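Local coordinates for protein 2-hydroxy-3-oxopropionate reductase (Polaromonas sp. JS666, PDB 4DLL) that probably catalyses the reversible NAD(P)H-dependent reduction of 2-hydroxy-3-oxopropionate (tartronate semialdehyde) to D-glycerate, at residues Leu121-Ile126 with Thr148-Gly153; Gly117-Asp122 with Glu174-Leu179. All blocks are in the same frame, centred on the assembly; numbering follows the deposited sequence.

In the fold
Strand 119-122 serves both contacts, which share L121 and D122 and have centres 14 Å apart. In contact 1 its C-terminal end, with the loop that follows, meets the neighbouring parallel strand 144-151; the centre of this contact is about 4 Å from the centre of the chain. This is where a Rossmann-type fold usually places its working loops, and the M123 side chain comes close to the glycines of a probable dinucleotide-binding turn but makes no contact with them. Contact 2 lies farther out, its centre about 17 Å from that of the chain, where the same strand is covered by helix 170-183. L121 links the two, touching T148 in the sheet and S176 and L179 on the helix.

Contact 1 of 2, residues Leu121-Ile126 with Thr148-Gly153; sequences LDMASI and TPVSGG
M123, a selenomethionine here, folds its side chain over the start of 148-153, its CG coming within 3.5 Å of T148 O. Its CE meets T148 OG1 at 3.7 Å. The same methyl lies 3.8 Å from V150 CG1. The bend at chi3 (141°) turns it to these neighbours, a fit that suits a long, flexible apolar chain. T148 OG1 stands between its own backbone N and carbonyl carbon, close to L121 CG; it is buried and has no hydrogen-bond partner in the model. In the backbone, T148 N donates to D122 O over 2.8 Å, nearly straight at 163°, with the donor tilted 34° from the carbonyl plane. P149 then offers no N-H, and a water joins the loop after strand 119-122 to strand residue V150, donating to M123 O and accepting from V150 N. Within 121-126, A124 N makes a weak bond to D122 OD1. Outward, K199 of helix 194-222 donates to V150 O, and S151 OG is bonded to F238 N of the second subunit. The contact joins the parallel strands of beta-alpha-beta unit 119-122, 128-140, 144-151, whose C-terminal ends carry functional loops in Rossmann-type folds; TPVSGG resembles the substrate-binding motif of beta-hydroxyacid dehydrogenases.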
loop_
_atom_site.group_PDB
_atom_site.type_symbol
_atom_site.label_atom_id
_atom_site.label_comp_id
_atom_site.label_asym_id
_atom_site.label_seq_id
_atom_site.Cartn_x
_atom_site.Cartn_y
_atom_site.Cartn_z
ATOM N N LEU A 121 6.477 -27.920 -9.102
ATOM C CA LEU A 121 6.029 -26.648 -8.540
ATOM C C LEU A 121 7.018 -25.609 -8.979
ATOM O O LEU A 121 8.174 -25.660 -8.548
ATOM C CB LEU A 121 5.998 -26.713 -7.002
ATOM C CG LEU A 121 4.630 -26.973 -6.340
ATOM C CD1 LEU A 121 3.864 -28.095 -6.963
ATOM C CD2 LEU A 121 4.740 -27.207 -4.852
ATOM N N ASP A 122 6.587 -24.682 -9.834
ATOM C CA ASP A 122 7.444 -23.565 -10.193
ATOM C C ASP A 122 7.161 -22.325 -9.372
ATOM O O ASP A 122 6.089 -21.732 -9.456
ATOM C CB ASP A 122 7.461 -23.252 -11.691
ATOM C CG ASP A 122 8.748 -22.503 -12.087
ATOM O OD1 ASP A 122 9.364 -21.854 -11.177
ATOM O OD2 ASP A 122 9.180 -22.590 -13.274
HETATM N N MSE A 123 8.148 -22.004 -8.540
HETATM C CA MSE A 123 8.175 -20.819 -7.689
HETATM C C MSE A 123 9.009 -19.741 -8.304
HETATM O O MSE A 123 8.848 -18.601 -7.953
HETATM C CB MSE A 123 8.794 -21.134 -6.344
HETATM C CG MSE A 123 8.015 -22.154 -5.608
HETATM SE SE MSE A 123 8.427 -22.024 -3.707
HETATM C CE MSE A 123 6.452 -22.383 -3.091
ATOM N N ALA A 124 9.922 -20.077 -9.195
ATOM C CA ALA A 124 10.663 -19.030 -9.951
ATOM C C ALA A 124 9.716 -17.898 -10.499
ATOM O O ALA A 124 8.525 -18.123 -10.735
ATOM C CB ALA A 124 11.407 -19.678 -11.060
ATOM N N SER A 125 10.204 -16.669 -10.643
ATOM C CA SER A 125 9.413 -15.653 -11.370
ATOM C C SER A 125 9.662 -15.880 -12.880
ATOM O O SER A 125 10.810 -15.947 -13.346
ATOM C CB SER A 125 9.701 -14.188 -10.902
ATOM O OG SER A 125 8.870 -13.781 -9.789
ATOM N N ILE A 126 8.570 -16.043 -13.621
ATOM C CA ILE A 126 8.589 -16.648 -14.963
ATOM C C ILE A 126 7.301 -16.151 -15.596
ATOM O O ILE A 126 6.330 -15.927 -14.864
ATOM C CB ILE A 126 8.684 -18.219 -14.822
ATOM C CG1 ILE A 126 10.100 -18.679 -15.123
ATOM C CG2 ILE A 126 7.743 -19.001 -15.734
ATOM C CD1 ILE A 126 10.186 -20.164 -15.397
ATOM N N THR A 148 3.460 -21.621 -8.619
ATOM C CA THR A 148 3.177 -21.276 -7.248
ATOM C C THR A 148 4.156 -20.243 -6.673
ATOM O O THR A 148 4.902 -20.532 -5.706
ATOM C CB THR A 148 3.062 -22.557 -6.328
ATOM O OG1 THR A 148 4.340 -23.134 -6.085
ATOM C CG2 THR A 148 2.164 -23.618 -6.973
ATOM N N PRO A 149 4.187 -19.033 -7.275
ATOM C CA PRO A 149 4.994 -17.930 -6.662
ATOM C C PRO A 149 4.506 -17.462 -5.323
ATOM O O PRO A 149 3.314 -17.670 -4.965
ATOM C CB PRO A 149 4.858 -16.792 -7.661
ATOM C CG PRO A 149 3.630 -17.120 -8.411
ATOM C CD PRO A 149 3.541 -18.597 -8.509
ATOM N N VAL A 150 5.421 -16.832 -4.602
ATOM C CA VAL A 150 5.213 -16.379 -3.225
ATOM C C VAL A 150 5.404 -14.877 -3.056
ATOM O O VAL A 150 6.105 -14.224 -3.851
ATOM C CB VAL A 150 6.079 -17.164 -2.197
ATOM C CG1 VAL A 150 5.946 -18.710 -2.459
ATOM C CG2 VAL A 150 7.565 -16.708 -2.223
ATOM N N SER A 151 4.700 -14.303 -2.096
ATOM C CA SER A 151 5.098 -13.002 -1.567
ATOM C C SER A 151 5.311 -13.141 -0.041
ATOM O O SER A 151 4.778 -14.078 0.585
ATOM C CB SER A 151 4.062 -11.933 -1.929
ATOM O OG SER A 151 4.491 -10.618 -1.513
ATOM N N GLY A 152 6.116 -12.260 0.549
ATOM C CA GLY A 152 6.340 -12.295 1.984
ATOM C C GLY A 152 7.742 -12.198 2.547
ATOM O O GLY A 152 7.886 -12.003 3.778
ATOM N N GLY A 153 8.771 -12.276 1.690
ATOM C CA GLY A 153 10.165 -12.032 2.132
ATOM C C GLY A 153 10.750 -12.996 3.175
ATOM O O GLY A 153 10.267 -14.144 3.358
HETATM O O HOH W 1 7.954 -16.509 -6.038
#

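Contact 2 of 2, residues Gly117-Asp122 with Glu174-Leu179; sequences GSLFLD and ERSLPL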
loop_
_atom_site.group_PDB
_atom_site.type_symbol
_atom_site.label_atom_id
_atom_site.label_comp_id
_atom_site.label_asym_id
_atom_site.label_seq_id
_atom_site.Cartn_x
_atom_site.Cartn_y
_atom_site.Cartn_z
ATOM N N GLY A 117 3.127 -39.547 -12.184
ATOM C CA GLY A 117 2.384 -39.054 -10.997
ATOM C C GLY A 117 3.040 -37.902 -10.214
ATOM O O GLY A 117 2.438 -37.336 -9.322
ATOM N N SER A 118 4.272 -37.555 -10.536
ATOM C CA SER A 118 4.978 -36.579 -9.755
ATOM C C SER A 118 4.461 -35.179 -10.137
ATOM O O SER A 118 3.870 -34.993 -11.208
ATOM C CB SER A 118 6.500 -36.699 -10.009
ATOM O OG SER A 118 6.800 -36.442 -11.385
ATOM N N LEU A 119 4.766 -34.201 -9.308
ATOM C CA LEU A 119 4.342 -32.832 -9.529
ATOM C C LEU A 119 5.556 -31.907 -9.567
ATOM O O LEU A 119 6.482 -32.093 -8.793
ATOM C CB LEU A 119 3.434 -32.359 -8.373
ATOM C CG LEU A 119 1.924 -32.375 -8.629
ATOM C CD1 LEU A 119 1.377 -33.834 -8.550
ATOM C CD2 LEU A 119 1.164 -31.439 -7.704
ATOM N N PHE A 120 5.495 -30.900 -10.439
ATOM C CA PHE A 120 6.494 -29.882 -10.533
ATOM C C PHE A 120 5.892 -28.546 -10.121
ATOM O O PHE A 120 4.932 -28.124 -10.695
ATOM C CB PHE A 120 7.036 -29.820 -11.948
ATOM C CG PHE A 120 8.083 -28.758 -12.177
ATOM C CD1 PHE A 120 7.713 -27.481 -12.594
ATOM C CD2 PHE A 120 9.427 -29.059 -12.080
ATOM C CE1 PHE A 120 8.663 -26.466 -12.870
ATOM C CE2 PHE A 120 10.410 -28.071 -12.342
ATOM C CZ PHE A 120 10.017 -26.760 -12.740
ATOM N N LEU A 121 6.477 -27.920 -9.102
ATOM C CA LEU A 121 6.029 -26.648 -8.540
ATOM C C LEU A 121 7.018 -25.609 -8.979
ATOM O O LEU A 121 8.174 -25.660 -8.548
ATOM C CB LEU A 121 5.998 -26.713 -7.002
ATOM C CG LEU A 121 4.630 -26.973 -6.340
ATOM C CD1 LEU A 121 3.864 -28.095 -6.963
ATOM C CD2 LEU A 121 4.740 -27.207 -4.852
ATOM N N ASP A 122 6.587 -24.682 -9.834
ATOM C CA ASP A 122 7.444 -23.565 -10.193
ATOM C C ASP A 122 7.161 -22.325 -9.372
ATOM O O ASP A 122 6.089 -21.732 -9.456
ATOM C CB ASP A 122 7.461 -23.252 -11.691
ATOM C CG ASP A 122 8.748 -22.503 -12.087
ATOM O OD1 ASP A 122 9.364 -21.854 -11.177
ATOM O OD2 ASP A 122 9.180 -22.590 -13.274
ATOM N N GLU A 174 -4.828 -29.521 -4.932
ATOM C CA GLU A 174 -5.055 -30.269 -3.680
ATOM C C GLU A 174 -3.905 -31.231 -3.384
ATOM O O GLU A 174 -3.434 -31.337 -2.268
ATOM C CB GLU A 174 -6.402 -30.994 -3.692
ATOM C CG GLU A 174 -7.529 -30.012 -3.790
ATOM C CD GLU A 174 -7.671 -29.228 -2.506
ATOM O OE1 GLU A 174 -7.714 -29.897 -1.442
ATOM O OE2 GLU A 174 -7.731 -27.957 -2.542
ATOM N N ARG A 175 -3.420 -31.926 -4.388
ATOM C CA ARG A 175 -2.248 -32.741 -4.137
ATOM C C ARG A 175 -1.124 -31.941 -3.478
ATOM O O ARG A 175 -0.397 -32.473 -2.629
ATOM C CB ARG A 175 -1.771 -33.429 -5.405
ATOM C CG ARG A 175 -2.610 -34.627 -5.743
ATOM C CD ARG A 175 -2.206 -35.336 -7.031
ATOM N NE ARG A 175 -2.641 -36.731 -6.913
ATOM C CZ ARG A 175 -1.858 -37.745 -6.515
ATOM N NH1 ARG A 175 -0.574 -37.523 -6.227
ATOM N NH2 ARG A 175 -2.348 -38.988 -6.419
ATOM N N SER A 176 -1.041 -30.654 -3.803
ATOM C CA SER A 176 0.055 -29.803 -3.387
ATOM C C SER A 176 -0.090 -29.242 -2.046
ATOM O O SER A 176 0.892 -28.723 -1.493
ATOM C CB SER A 176 0.096 -28.557 -4.288
ATOM O OG SER A 176 0.644 -28.925 -5.520
ATOM N N LEU A 177 -1.342 -29.161 -1.602
ATOM C CA LEU A 177 -1.667 -28.203 -0.590
ATOM C C LEU A 177 -0.920 -28.492 0.713
ATOM O O LEU A 177 -0.411 -27.539 1.337
ATOM C CB LEU A 177 -3.209 -28.049 -0.400
ATOM C CG LEU A 177 -3.739 -26.915 0.511
ATOM C CD1 LEU A 177 -3.167 -25.559 0.151
ATOM C CD2 LEU A 177 -5.310 -26.793 0.553
ATOM N N PRO A 178 -0.813 -29.800 1.121
ATOM C CA PRO A 178 -0.091 -30.072 2.370
ATOM C C PRO A 178 1.353 -29.546 2.298
ATOM O O PRO A 178 1.871 -29.007 3.293
ATOM C CB PRO A 178 -0.124 -31.619 2.485
ATOM C CG PRO A 178 -1.415 -31.991 1.833
ATOM C CD PRO A 178 -1.455 -31.018 0.599
ATOM N N LEU A 179 2.026 -29.696 1.145
ATOM C CA LEU A 179 3.407 -29.146 1.079
ATOM C C LEU A 179 3.333 -27.634 1.156
ATOM O O LEU A 179 4.132 -26.995 1.884
ATOM C CB LEU A 179 4.130 -29.561 -0.175
ATOM C CG LEU A 179 5.503 -28.873 -0.135
ATOM C CD1 LEU A 179 6.370 -29.656 0.812
ATOM C CD2 LEU A 179 6.109 -28.749 -1.503
#
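The guanidinium of R175 is the flat group at the outer end of this contact, and G117 O approaches it obliquely. The gap from R175 NH1 to G117 O, 4.3 Å, is too long for a hydrogen bond, so at most a loose electrostatic attraction is likely. R175 reaches this position on a chain extended from CG to NE that runs roughly perpendicular to the side chain of L119, with R175 CD 4.2 Å from L119 CD1. The CD methylene thus lies against the leucine while the charged end stays at the solvent-exposed end of the contact. The ring of F120 belongs to the other side of the strand, where it meets the ring of H145 with the planes about 25° apart and packs on L105 of helix 98-107.

Deeper in, S176 OG sits against two leucine methyls, L119 CD2 at 3.4 Å and L121 CD1 at 3.6 Å. With chi1 at -76° the hydroxyl lies beside its own backbone N and bonds to D172 O, one turn back in the helix. A small serine suits this place, because its oxygen is satisfied within the helix and leaves room for both leucines. At the inner end L121 CD2 meets L179 CD2 at 3.9 Å, the two side chains lying antiparallel alongside one another. L179 has CG anti to its backbone N, which brings its CD2 against L121 CD2.

The axes of strand 119-122 and helix segment 174-179 approach to 10.3 Å, their N-to-C directions 62° apart, and alternate strand residues L119 and L121 point at the helix. L146 of the adjoining strand touches both L119 and S176. The chemistry is chiefly apolar: leucine branches seal helix to sheet, while the S176 hydroxyl is bonded within the helix and the R175 guanidinium stays at the exposed end.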